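Local coordinates for protein Cif-like 1 (Burkholderia cenocepacia, PDB 7JQY) that is a Cif-like member of the alpha/beta hydrolase family and probably hydrolyses epoxides, at residues 79-84 / 103-108; 116-121 / 140-145; 125-130 / 146-151; 132-137 / 244-249; 248-253 / 269-274. The protein carries 1 engineered substitution. All blocks are in the same frame, centred on the assembly; numbering follows the deposited sequence.

Interaction 1 of 5, residues 79-84 / 103-108; sequences VAVDYR and GDIRAL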
# COMPACT_ATOMS: atom_id res chain seq x y z
N VAL B 79 -20.06 33.35 15.28
CA VAL B 79 -19.49 32.17 15.92
C VAL B 79 -19.79 30.98 15.01
O VAL B 79 -20.90 30.45 15.02
CB VAL B 79 -20.06 31.93 17.32
CG1 VAL B 79 -19.48 30.65 17.92
CG2 VAL B 79 -19.77 33.12 18.22
N ALA B 80 -18.79 30.54 14.25
CA ALA B 80 -18.90 29.36 13.40
C ALA B 80 -18.22 28.21 14.13
O ALA B 80 -17.01 28.25 14.38
CB ALA B 80 -18.27 29.59 12.03
N VAL B 81 -19.00 27.19 14.48
CA VAL B 81 -18.58 26.13 15.39
C VAL B 81 -18.33 24.85 14.61
O VAL B 81 -19.13 24.47 13.74
CB VAL B 81 -19.63 25.90 16.49
CG1 VAL B 81 -19.11 24.93 17.54
CG2 VAL B 81 -20.06 27.21 17.11
N ASP B 82 -17.22 24.17 14.92
CA ASP B 82 -17.08 22.76 14.58
C ASP B 82 -17.84 21.97 15.65
O ASP B 82 -17.38 21.90 16.79
CB ASP B 82 -15.61 22.33 14.56
CG ASP B 82 -14.84 22.86 13.34
OD1 ASP B 82 -15.48 23.15 12.30
OD2 ASP B 82 -13.59 22.94 13.44
N TYR B 83 -18.98 21.38 15.29
CA TYR B 83 -19.74 20.70 16.34
C TYR B 83 -19.03 19.42 16.77
O TYR B 83 -18.00 19.03 16.21
CB TYR B 83 -21.19 20.42 15.91
CG TYR B 83 -21.46 19.67 14.62
CD1 TYR B 83 -20.83 18.46 14.33
CD2 TYR B 83 -22.41 20.14 13.72
CE1 TYR B 83 -21.11 17.78 13.16
CE2 TYR B 83 -22.70 19.47 12.56
CZ TYR B 83 -22.06 18.29 12.28
OH TYR B 83 -22.36 17.63 11.10
N ARG B 84 -19.57 18.79 17.81
CA ARG B 84 -18.98 17.58 18.40
C ARG B 84 -18.62 16.57 17.32
O ARG B 84 -19.46 16.20 16.50
CB ARG B 84 -19.94 16.95 19.42
CG ARG B 84 -19.44 15.62 20.01
CD ARG B 84 -20.47 14.95 20.94
NE ARG B 84 -20.80 15.80 22.08
CZ ARG B 84 -20.75 15.41 23.36
NH1 ARG B 84 -21.07 16.28 24.31
NH2 ARG B 84 -20.41 14.17 23.69
N GLY B 103 -27.25 20.80 22.95
CA GLY B 103 -26.80 21.16 24.29
C GLY B 103 -25.35 21.61 24.33
O GLY B 103 -24.99 22.53 25.07
N ASP B 104 -24.50 20.96 23.53
CA ASP B 104 -23.12 21.41 23.40
C ASP B 104 -23.06 22.84 22.89
O ASP B 104 -22.33 23.68 23.42
CB ASP B 104 -22.34 20.49 22.46
CG ASP B 104 -22.27 19.07 22.95
OD1 ASP B 104 -22.21 18.16 22.09
OD2 ASP B 104 -22.26 18.86 24.18
N ILE B 105 -23.85 23.14 21.85
CA ILE B 105 -23.81 24.48 21.28
C ILE B 105 -24.30 25.50 22.30
O ILE B 105 -23.77 26.61 22.40
CB ILE B 105 -24.64 24.53 19.99
CG1 ILE B 105 -24.14 23.46 19.02
CG2 ILE B 105 -24.58 25.93 19.39
CD1 ILE B 105 -22.63 23.54 18.79
N ARG B 106 -25.31 25.12 23.09
CA ARG B 106 -25.82 26.03 24.11
C ARG B 106 -24.78 26.30 25.20
O ARG B 106 -24.62 27.44 25.64
CB ARG B 106 -27.11 25.47 24.70
CG ARG B 106 -27.74 26.38 25.73
CD ARG B 106 -29.12 25.89 26.07
NE ARG B 106 -29.77 26.76 27.04
CZ ARG B 106 -29.99 26.42 28.30
NH1 ARG B 106 -29.51 25.27 28.77
NH2 ARG B 106 -30.61 27.27 29.11
N ALA B 107 -24.07 25.26 25.64
CA ALA B 107 -23.07 25.46 26.69
C ALA B 107 -21.97 26.40 26.23
O ALA B 107 -21.50 27.24 27.01
CB ALA B 107 -22.49 24.12 27.12
N LEU B 108 -21.57 26.31 24.96
CA LEU B 108 -20.53 27.19 24.43
C LEU B 108 -21.03 28.63 24.30
O LEU B 108 -20.28 29.57 24.58
CB LEU B 108 -20.08 26.66 23.06
CG LEU B 108 -19.09 27.46 22.20
CD1 LEU B 108 -18.31 26.51 21.30
CD2 LEU B 108 -19.76 28.54 21.36
O HOH W 1 -22.18 19.44 19.24
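Val81 faces two side chains of helix 103-108: its CG1 lies 4.0 Å from Ile105 CD1 and 4.2 Å from Leu108 CD1. The two pairings differ, since Val81 and Leu108 meet tip to tip whereas Val81 and Ile105 slide past each other in opposite directions. Further back on the strand, Val79 CG1 touches Leu108 CD2 at 4.0 Å. This is the buried half of the contact, an apolar layer between a strand of the central sheet of the alpha/beta hydrolase fold and a helix packed on it, their directions 135° apart; Val52 and Leu54 of the adjacent strand also touch Ile105. Past the strand the character changes, and a polar clasp at the partly exposed Arg84 takes over. Arg84 grips Asp104 side-on, NE giving a 2.7 Å bond to OD1 and NH1 a 2.8 Å bond to OD2 of the carboxylate, each oxygen being met on its syn side. The bend at chi3 (-61°) sets NE for this grip, and the two planar groups lie within 14° of each other. A water accepts from Arg84 N and donates to Asp104 OD1, giving that oxygen a second donor, while Arg84 NH2 is bonded to Gly94 O.

Interaction 2 of 5, residues 116-121 / 140-145; sequences RIHLVG and IVKLAM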
# COMPACT_ATOMS: atom_id res chain seq x y z
N ARG B 116 -29.01 35.21 24.07
CA ARG B 116 -29.88 35.33 22.87
C ARG B 116 -29.02 35.34 21.60
O ARG B 116 -28.07 36.11 21.51
CB ARG B 116 -30.74 36.59 22.95
CG ARG B 116 -31.68 36.64 24.14
CD ARG B 116 -32.70 35.51 24.08
NE ARG B 116 -33.64 35.56 25.20
CZ ARG B 116 -33.45 34.94 26.36
NH1 ARG B 116 -32.36 34.22 26.56
NH2 ARG B 116 -34.36 35.04 27.32
N ILE B 117 -29.34 34.49 20.60
CA ILE B 117 -28.51 34.32 19.42
C ILE B 117 -29.43 34.23 18.21
O ILE B 117 -30.59 33.82 18.32
CB ILE B 117 -27.63 33.05 19.49
CG1 ILE B 117 -28.54 31.83 19.56
CG2 ILE B 117 -26.67 33.11 20.68
CD1 ILE B 117 -27.84 30.51 19.41
N HIS B 118 -28.92 34.65 17.06
CA HIS B 118 -29.47 34.23 15.78
C HIS B 118 -28.77 32.94 15.39
O HIS B 118 -27.59 32.75 15.70
CB HIS B 118 -29.26 35.30 14.71
CG HIS B 118 -29.83 36.64 15.06
ND1 HIS B 118 -31.14 36.98 14.81
CD2 HIS B 118 -29.27 37.71 15.67
CE1 HIS B 118 -31.36 38.22 15.24
NE2 HIS B 118 -30.24 38.68 15.76
N LEU B 119 -29.50 32.04 14.74
CA LEU B 119 -29.02 30.68 14.54
C LEU B 119 -29.22 30.27 13.09
O LEU B 119 -30.34 30.33 12.57
CB LEU B 119 -29.74 29.71 15.49
CG LEU B 119 -29.16 28.32 15.66
CD1 LEU B 119 -27.66 28.38 15.92
CD2 LEU B 119 -29.89 27.57 16.77
N VAL B 120 -28.13 29.82 12.45
CA VAL B 120 -28.12 29.37 11.06
C VAL B 120 -27.55 27.96 11.01
O VAL B 120 -26.47 27.71 11.56
CB VAL B 120 -27.29 30.31 10.17
CG1 VAL B 120 -27.44 29.91 8.69
CG2 VAL B 120 -27.67 31.76 10.41
N GLY B 121 -28.24 27.06 10.33
CA GLY B 121 -27.78 25.69 10.21
C GLY B 121 -28.09 25.12 8.84
O GLY B 121 -29.02 25.55 8.16
N ILE B 140 -33.64 31.57 21.21
CA ILE B 140 -33.39 31.71 19.77
C ILE B 140 -34.23 32.87 19.27
O ILE B 140 -35.46 32.78 19.19
CB ILE B 140 -33.73 30.42 19.01
CG1 ILE B 140 -32.88 29.25 19.51
CG2 ILE B 140 -33.56 30.62 17.51
CD1 ILE B 140 -31.38 29.53 19.53
N VAL B 141 -33.56 33.97 18.92
CA VAL B 141 -34.26 35.14 18.38
C VAL B 141 -34.84 34.82 17.01
O VAL B 141 -36.04 34.98 16.77
CB VAL B 141 -33.31 36.35 18.31
CG1 VAL B 141 -34.03 37.58 17.81
CG2 VAL B 141 -32.70 36.60 19.66
N LYS B 142 -34.00 34.36 16.09
CA LYS B 142 -34.41 33.97 14.75
C LYS B 142 -33.62 32.74 14.34
O LYS B 142 -32.50 32.51 14.80
CB LYS B 142 -34.18 35.11 13.74
CG LYS B 142 -35.16 36.27 13.87
CD LYS B 142 -34.75 37.43 12.99
CE LYS B 142 -35.68 38.61 13.18
NZ LYS B 142 -35.11 39.87 12.62
N LEU B 143 -34.22 31.94 13.46
CA LEU B 143 -33.65 30.67 13.03
C LEU B 143 -33.73 30.58 11.51
O LEU B 143 -34.79 30.82 10.93
CB LEU B 143 -34.39 29.50 13.68
CG LEU B 143 -34.06 28.09 13.19
CD1 LEU B 143 -32.64 27.71 13.61
CD2 LEU B 143 -35.08 27.09 13.71
N ALA B 144 -32.60 30.26 10.87
CA ALA B 144 -32.52 30.10 9.42
C ALA B 144 -32.16 28.65 9.10
O ALA B 144 -31.17 28.13 9.63
CB ALA B 144 -31.51 31.05 8.79
N MET B 145 -32.94 28.02 8.23
CA MET B 145 -32.82 26.60 7.94
C MET B 145 -32.46 26.40 6.48
O MET B 145 -33.23 26.80 5.59
CB MET B 145 -34.13 25.88 8.29
CG MET B 145 -34.52 26.04 9.77
SD MET B 145 -36.01 25.13 10.21
CE MET B 145 -35.29 23.64 10.89
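Strands 117-121 and 142-145 are the two strands of a beta-alpha-beta unit and run side by side in parallel, with Leu119 at the middle of the ladder. Leu119 N donates to Lys142 O at 3.0 Å, and Leu119 O accepts from Ala144 N at 2.8 Å; Gly121 N to Ala144 O extends the ladder at one end, Val141 N to Ile117 O at the other. On the face bearing Leu119, Ile140 CD1 fits against both Ile117 CG1 and Leu119 CD2, at 3.7 Å from each. Ile117 allows this with CG1 between the backbone N and the carbonyl carbon (chi1 62°). Leu143 lies alongside Leu119 there, its CD1 4.0 Å from Leu119 CB. On the other face the imidazole of His118 has Lys142 CB at its edge, in plane and 3.7 Å from ND1, while Val141 CG1 approaches CE1 at 3.8 Å from one side of the ring, near its rim. The polar ends turn to other partners: His118 NE2 bonds to Glu49 and Lys142 NZ to Phe301 O. Gly121 belongs to a probable nucleophile elbow. Helix 124-135 covers the Leu119 face through Ala129 and Tyr132, helix 291-303 packs on Val120 and Ala144, and strand 50-54 flanks 117-121.

Interaction 3 of 5, residues 125-130 / 146-151; sequences GVMVAY and LDVPVP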
# COMPACT_ATOMS: atom_id res chain seq x y z
N GLY B 125 -26.24 20.31 10.78
CA GLY B 125 -26.32 21.50 11.62
C GLY B 125 -27.72 22.07 11.73
O GLY B 125 -28.05 22.70 12.73
N VAL B 126 -28.55 21.89 10.70
CA VAL B 126 -29.90 22.39 10.82
C VAL B 126 -30.73 21.51 11.74
O VAL B 126 -31.68 22.00 12.38
CB VAL B 126 -30.54 22.57 9.43
CG1 VAL B 126 -31.15 21.26 8.91
CG2 VAL B 126 -31.56 23.68 9.47
N MET B 127 -30.36 20.24 11.91
CA MET B 127 -31.03 19.40 12.90
C MET B 127 -30.65 19.83 14.31
O MET B 127 -31.51 19.93 15.19
CB MET B 127 -30.68 17.93 12.68
CG MET B 127 -30.74 17.48 11.22
SD MET B 127 -30.26 15.75 10.95
CE MET B 127 -30.41 15.67 9.17
N VAL B 128 -29.36 20.10 14.54
CA VAL B 128 -28.92 20.66 15.81
C VAL B 128 -29.59 22.01 16.05
O VAL B 128 -30.09 22.29 17.14
CB VAL B 128 -27.39 20.78 15.83
CG1 VAL B 128 -26.90 21.19 17.21
CG2 VAL B 128 -26.75 19.46 15.39
N ALA B 129 -29.61 22.87 15.03
CA ALA B 129 -30.20 24.19 15.20
C ALA B 129 -31.68 24.10 15.54
O ALA B 129 -32.18 24.85 16.38
CB ALA B 129 -29.99 25.04 13.95
N TYR B 130 -32.40 23.17 14.90
CA TYR B 130 -33.81 23.00 15.22
C TYR B 130 -33.99 22.49 16.65
O TYR B 130 -34.83 23.00 17.40
CB TYR B 130 -34.48 22.05 14.23
CG TYR B 130 -35.86 21.63 14.70
CD1 TYR B 130 -36.92 22.53 14.69
CD2 TYR B 130 -36.10 20.34 15.18
CE1 TYR B 130 -38.18 22.16 15.12
CE2 TYR B 130 -37.35 19.97 15.62
CZ TYR B 130 -38.39 20.88 15.59
OH TYR B 130 -39.63 20.50 16.03
N LEU B 146 -31.33 25.75 6.22
CA LEU B 146 -30.77 25.67 4.87
C LEU B 146 -30.69 24.23 4.37
O LEU B 146 -30.25 23.33 5.10
CB LEU B 146 -29.36 26.28 4.81
CG LEU B 146 -29.06 27.68 5.36
CD1 LEU B 146 -27.66 28.10 4.92
CD2 LEU B 146 -30.09 28.69 4.93
N ASP B 147 -31.11 24.03 3.12
CA ASP B 147 -30.68 22.94 2.25
C ASP B 147 -31.27 21.56 2.52
O ASP B 147 -31.53 20.81 1.57
CB ASP B 147 -29.14 22.85 2.28
CG ASP B 147 -28.49 24.10 1.70
OD1 ASP B 147 -29.07 24.69 0.77
OD2 ASP B 147 -27.40 24.50 2.18
N VAL B 148 -31.46 21.19 3.78
CA VAL B 148 -31.79 19.81 4.13
C VAL B 148 -33.02 19.76 5.04
O VAL B 148 -33.16 20.62 5.92
CB VAL B 148 -30.58 19.12 4.81
CG1 VAL B 148 -30.90 17.69 5.25
CG2 VAL B 148 -29.38 19.14 3.89
N PRO B 149 -33.93 18.81 4.85
CA PRO B 149 -35.02 18.63 5.81
C PRO B 149 -34.54 17.93 7.08
O PRO B 149 -33.59 17.14 7.06
CB PRO B 149 -36.01 17.74 5.06
CG PRO B 149 -35.13 16.94 4.13
CD PRO B 149 -34.05 17.90 3.69
N VAL B 150 -35.24 18.19 8.18
CA VAL B 150 -34.85 17.60 9.46
C VAL B 150 -35.67 16.34 9.70
O VAL B 150 -36.76 16.20 9.13
CB VAL B 150 -34.99 18.59 10.63
CG1 VAL B 150 -34.31 19.91 10.30
CG2 VAL B 150 -36.43 18.81 11.01
N PRO B 151 -35.18 15.39 10.48
CA PRO B 151 -35.97 14.18 10.76
C PRO B 151 -37.30 14.51 11.41
O PRO B 151 -37.45 15.50 12.12
CB PRO B 151 -35.07 13.37 11.69
CG PRO B 151 -33.67 13.89 11.43
CD PRO B 151 -33.83 15.33 11.09
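Met127 lies across the ring of Pro151 at about a right angle, and the tip of its side chain continues toward the chain at 148-149. Its CB stands furthest back, 4.4 Å from Pro151 CD. CG moves in to 3.8 Å from Pro151 CD, and SD presses on the same ring carbon at 3.6 Å. From CG onward the chain is fully extended (chi2 178°, chi3 -178°), and CE consequently travels on past the ring, staying 3.9 Å from Pro151 CD while coming within 4.1 Å of Pro149 O. Val148 CG1 is a more distant neighbour of the same methyl. The helix that carries Met127 starts at what is probably the nucleophile elbow of the alpha/beta hydrolase fold, where Gly125 is the last glycine of the pattern; the facing chain leaves the sheet after strand 140-146. One residue back along the helix, Val126 points both methyls at this chain. CG1, placed between the backbone N and the carbonyl carbon (chi1 85°), touches Val150 CG1 at 3.7 Å, and it lies equally near Val148 O. CG2 rests 3.9 Å from Leu146 N. No hydrogen bond joins the two segments. Tyr130, a turn further on, approaches Val150 CG2 more loosely with CD2, and its ring meets that of Phe238 edge-to-face.

Interaction 4 of 5, residues 132-137 / 244-249; sequences YAAQWP and HKLPMP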
# COMPACT_ATOMS: atom_id res chain seq x y z
N TYR B 132 -32.03 22.95 19.06
CA TYR B 132 -31.74 24.08 19.94
C TYR B 132 -32.99 24.92 20.14
O TYR B 132 -33.37 25.22 21.28
CB TYR B 132 -30.61 24.92 19.34
CG TYR B 132 -29.88 25.86 20.29
CD1 TYR B 132 -30.54 26.53 21.31
CD2 TYR B 132 -28.51 26.08 20.14
CE1 TYR B 132 -29.87 27.39 22.17
CE2 TYR B 132 -27.83 26.94 20.99
CZ TYR B 132 -28.51 27.59 22.00
OH TYR B 132 -27.83 28.44 22.83
N ALA B 133 -33.67 25.29 19.04
CA ALA B 133 -34.86 26.12 19.15
C ALA B 133 -36.00 25.39 19.83
O ALA B 133 -36.79 26.00 20.55
CB ALA B 133 -35.29 26.60 17.77
N ALA B 134 -36.10 24.07 19.64
CA ALA B 134 -37.19 23.33 20.25
C ALA B 134 -37.01 23.22 21.76
O ALA B 134 -37.99 23.28 22.51
CB ALA B 134 -37.31 21.94 19.63
N GLN B 135 -35.77 23.06 22.22
CA GLN B 135 -35.51 22.88 23.65
C GLN B 135 -35.43 24.20 24.42
O GLN B 135 -35.79 24.23 25.60
CB GLN B 135 -34.21 22.09 23.85
CG GLN B 135 -34.40 20.59 23.73
CD GLN B 135 -33.09 19.86 23.53
OE1 GLN B 135 -32.79 18.89 24.22
NE2 GLN B 135 -32.30 20.34 22.57
N TRP B 136 -34.96 25.28 23.80
CA TRP B 136 -34.83 26.57 24.46
C TRP B 136 -35.35 27.67 23.54
O TRP B 136 -34.60 28.53 23.09
CB TRP B 136 -33.38 26.82 24.88
CG TRP B 136 -32.85 25.68 25.71
CD1 TRP B 136 -33.07 25.47 27.03
CD2 TRP B 136 -32.05 24.58 25.25
NE1 TRP B 136 -32.46 24.31 27.43
CE2 TRP B 136 -31.82 23.75 26.36
CE3 TRP B 136 -31.49 24.24 24.01
CZ2 TRP B 136 -31.06 22.58 26.27
CZ3 TRP B 136 -30.75 23.08 23.93
CH2 TRP B 136 -30.54 22.26 25.05
N PRO B 137 -36.66 27.67 23.28
CA PRO B 137 -37.21 28.61 22.28
C PRO B 137 -37.03 30.08 22.63
O PRO B 137 -36.89 30.91 21.72
CB PRO B 137 -38.70 28.23 22.22
CG PRO B 137 -38.83 26.94 22.98
CD PRO B 137 -37.71 26.88 23.95
N HIS B 244 -45.08 21.17 19.29
CA HIS B 244 -45.07 22.57 19.69
C HIS B 244 -44.31 23.27 18.58
O HIS B 244 -43.09 23.15 18.48
CB HIS B 244 -44.37 22.72 21.05
CG HIS B 244 -44.99 21.91 22.15
ND1 HIS B 244 -46.25 22.17 22.65
CD2 HIS B 244 -44.51 20.87 22.87
CE1 HIS B 244 -46.52 21.32 23.62
NE2 HIS B 244 -45.48 20.52 23.78
N LYS B 245 -45.03 23.96 17.72
CA LYS B 245 -44.37 24.62 16.62
C LYS B 245 -43.57 25.80 17.16
O LYS B 245 -43.92 26.40 18.18
CB LYS B 245 -45.39 25.05 15.57
CG LYS B 245 -46.08 23.83 14.95
CD LYS B 245 -46.31 23.97 13.46
CE LYS B 245 -47.53 24.81 13.15
NZ LYS B 245 -48.01 24.62 11.75
N LEU B 246 -42.48 26.12 16.47
CA LEU B 246 -41.56 27.13 16.97
C LEU B 246 -42.20 28.51 16.87
O LEU B 246 -42.89 28.81 15.89
CB LEU B 246 -40.24 27.10 16.20
CG LEU B 246 -39.43 25.80 16.27
CD1 LEU B 246 -38.28 25.84 15.28
CD2 LEU B 246 -38.92 25.54 17.68
N PRO B 247 -42.01 29.36 17.88
CA PRO B 247 -42.65 30.68 17.88
C PRO B 247 -41.83 31.78 17.22
O PRO B 247 -42.39 32.79 16.78
CB PRO B 247 -42.83 30.97 19.37
CG PRO B 247 -41.65 30.27 20.02
CD PRO B 247 -41.33 29.07 19.16
N MET B 248 -40.51 31.64 17.19
CA MET B 248 -39.67 32.69 16.64
C MET B 248 -39.72 32.68 15.11
O MET B 248 -40.01 31.65 14.50
CB MET B 248 -38.23 32.53 17.14
CG MET B 248 -37.43 31.45 16.42
SD MET B 248 -37.92 29.78 16.93
CE MET B 248 -37.56 29.84 18.68
N PRO B 249 -39.42 33.81 14.47
CA PRO B 249 -39.40 33.83 13.00
C PRO B 249 -38.36 32.87 12.43
O PRO B 249 -37.25 32.73 12.96
CB PRO B 249 -39.05 35.29 12.67
CG PRO B 249 -39.43 36.06 13.87
CD PRO B 249 -39.20 35.15 15.04
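Pro137, which packs against Pro247 and Met248, directly follows Trp136, the flat group at this end of the helix. One face of the indole carries Gln135 CB, 3.4 Å above the plane and offset toward the rim; Arg106 lies over the opposite face in a cation-pi contact. The indole thus serves the side facing helix 98-111, while 244-249 is met by Ala133, Ala134 and Pro137. In the alpha/beta hydrolase fold this is the C-terminal end of the helix behind the probable nucleophile elbow, packed on the loop that leads into strand 250-255. Trp136 N still closes a helical bond to Tyr132 O, but its own backbone has left the helical conformation, and Pro137 is brought over toward the loop.

Leu246 reaches in with both methyls. CD2 lies 3.6 Å from Ala133 O and 3.8 Å from Ala133 CB, while CD1 touches the same CB at 4.0 Å; Ala134 N is also close to CD2. Pro137 CB and Pro247 CD meet at 4.1 Å, a contact between ring carbons nearer the surface. All of this is van der Waals packing without a hydrogen bond between the segments. Met248 completes it with a folded chain: chi2 (-75°) and chi3 (-60°) both bend, and the last torsion turns CE against both Ala133 CB and Pro137 CB, 4.1 Å from each. That methyl also comes close to a backbone oxygen, with Met248 CE 3.3 Å from Pro137 O.

Interaction 5 of 5, residues 248-253 / 269-274; sequences MPVLAL and ELALDV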
# COMPACT_ATOMS: atom_id res chain seq x y z
N MET B 248 -40.51 31.64 17.19
CA MET B 248 -39.67 32.69 16.64
C MET B 248 -39.72 32.68 15.11
O MET B 248 -40.01 31.65 14.50
CB MET B 248 -38.23 32.53 17.14
CG MET B 248 -37.43 31.45 16.42
SD MET B 248 -37.92 29.78 16.93
CE MET B 248 -37.56 29.84 18.68
N PRO B 249 -39.42 33.81 14.47
CA PRO B 249 -39.40 33.83 13.00
C PRO B 249 -38.36 32.87 12.43
O PRO B 249 -37.25 32.73 12.96
CB PRO B 249 -39.05 35.29 12.67
CG PRO B 249 -39.43 36.06 13.87
CD PRO B 249 -39.20 35.15 15.04
N VAL B 250 -38.74 32.20 11.34
CA VAL B 250 -37.93 31.17 10.72
C VAL B 250 -37.81 31.47 9.23
O VAL B 250 -38.78 31.87 8.59
CB VAL B 250 -38.53 29.77 10.93
CG1 VAL B 250 -37.74 28.73 10.14
CG2 VAL B 250 -38.56 29.43 12.42
N LEU B 251 -36.59 31.31 8.70
CA LEU B 251 -36.30 31.48 7.28
C LEU B 251 -35.82 30.14 6.74
O LEU B 251 -34.99 29.48 7.37
CB LEU B 251 -35.23 32.56 7.06
CG LEU B 251 -34.63 32.71 5.66
CD1 LEU B 251 -35.64 33.29 4.69
CD2 LEU B 251 -33.36 33.57 5.71
N ALA B 252 -36.37 29.73 5.59
CA ALA B 252 -36.03 28.48 4.93
C ALA B 252 -35.46 28.77 3.54
O ALA B 252 -36.09 29.49 2.75
CB ALA B 252 -37.25 27.56 4.82
N LEU B 253 -34.28 28.21 3.24
CA LEU B 253 -33.60 28.45 1.97
C LEU B 253 -33.03 27.16 1.40
O LEU B 253 -32.56 26.30 2.15
CB LEU B 253 -32.46 29.47 2.13
CG LEU B 253 -32.79 30.84 2.71
CD1 LEU B 253 -31.50 31.58 3.04
CD2 LEU B 253 -33.64 31.63 1.74
N GLU B 269 -43.96 22.70 8.75
CA GLU B 269 -44.41 21.72 9.73
C GLU B 269 -43.80 21.95 11.10
O GLU B 269 -44.29 21.37 12.08
CB GLU B 269 -44.07 20.29 9.30
CG GLU B 269 -43.94 20.06 7.81
CD GLU B 269 -43.49 18.64 7.50
OE1 GLU B 269 -42.84 18.43 6.45
OE2 GLU B 269 -43.78 17.74 8.31
N LEU B 270 -42.78 22.81 11.21
CA LEU B 270 -42.04 22.98 12.45
C LEU B 270 -42.29 24.29 13.15
O LEU B 270 -42.07 24.38 14.36
CB LEU B 270 -40.52 22.90 12.18
CG LEU B 270 -39.95 21.82 11.27
CD1 LEU B 270 -38.57 22.22 10.81
CD2 LEU B 270 -39.87 20.53 12.00
N ALA B 271 -42.74 25.32 12.43
CA ALA B 271 -42.84 26.65 12.99
C ALA B 271 -44.06 27.36 12.41
O ALA B 271 -44.53 27.04 11.32
CB ALA B 271 -41.57 27.47 12.73
N LEU B 272 -44.56 28.34 13.16
CA LEU B 272 -45.73 29.10 12.77
C LEU B 272 -45.39 30.29 11.87
O LEU B 272 -46.16 30.60 10.95
CB LEU B 272 -46.46 29.61 14.02
CG LEU B 272 -46.71 28.57 15.11
CD1 LEU B 272 -46.70 29.22 16.49
CD2 LEU B 272 -48.03 27.86 14.86
N ASP B 273 -44.25 30.93 12.10
CA ASP B 273 -43.86 32.14 11.39
C ASP B 273 -42.70 31.78 10.46
O ASP B 273 -41.53 31.83 10.85
CB ASP B 273 -43.46 33.24 12.39
CG ASP B 273 -43.11 34.55 11.71
OD1 ASP B 273 -43.33 34.66 10.48
OD2 ASP B 273 -42.62 35.47 12.39
N VAL B 274 -43.03 31.42 9.22
CA VAL B 274 -42.04 30.93 8.28
C VAL B 274 -42.13 31.73 6.99
O VAL B 274 -43.22 32.04 6.51
CB VAL B 274 -42.22 29.42 7.97
CG1 VAL B 274 -41.13 28.94 7.04
CG2 VAL B 274 -42.23 28.61 9.24
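Pro249 and Asp273 begin the side-chain contact, just after Met248, which turns its own side chain away and comes near 269-274 only through its backbone. Pro249 CB and CG are each 3.6 Å from Asp273 OD2, so that one carboxylate oxygen rests against the pyrrolidine ring. Asp273 has CG anti to its backbone N (chi1 -177°), which places the carboxylate group beside the proline, and its other oxygen, OD1, is held in a salt bridge by Arg275. Val250 then makes the hydrogen bond of the contact, its N donating to Asp273 O at 2.9 Å. The carbonyl of Val250 answers with a CA-H...O contact from Val274 CA at 3.4 Å, and it also accepts from Arg275 NH1. On the side-chain level, Val250 CG2 packs on Ala271 CB at 3.6 Å, and Val250 CB faces Val274 CG2 at 4.2 Å. Together these form the start of a parallel pairing, with Val250 opposite Val274 and both side chains on one face of the sheet. Val250 and Ala252 continue the pairing through backbone bonds to Arg275. Strand 274-279 is the outermost on this side of the chain's sheet; strand 140-146 flanks 250-255 on the inner side, and helix 291-303 covers Leu251 and Leu253.

Interactions 2 and 5 lie on one sheet, their centres 11 Å apart, and the pairing between them joins Leu251 N and O to Leu143 O and Met145 N. Interactions 3 and 4 use helix 124-135, which packs on a face of these strands; Tyr130 CD1 meets Leu246 CD1 at 3.6 Å between them. Interactions 4 and 5 share Met248 and Pro249, with centres 9 Å apart. Interaction 1, its centre about 22 Å from that of interaction 5, reaches the same helix through Ile105 CG1, 4.0 Å from Val128 CG1. The probable nucleophile elbow, with engineered Ser123 at its centre, lies between Gly121 of interaction 2 and Gly125 of interaction 3, and Tyr83 of interaction 1 touches it.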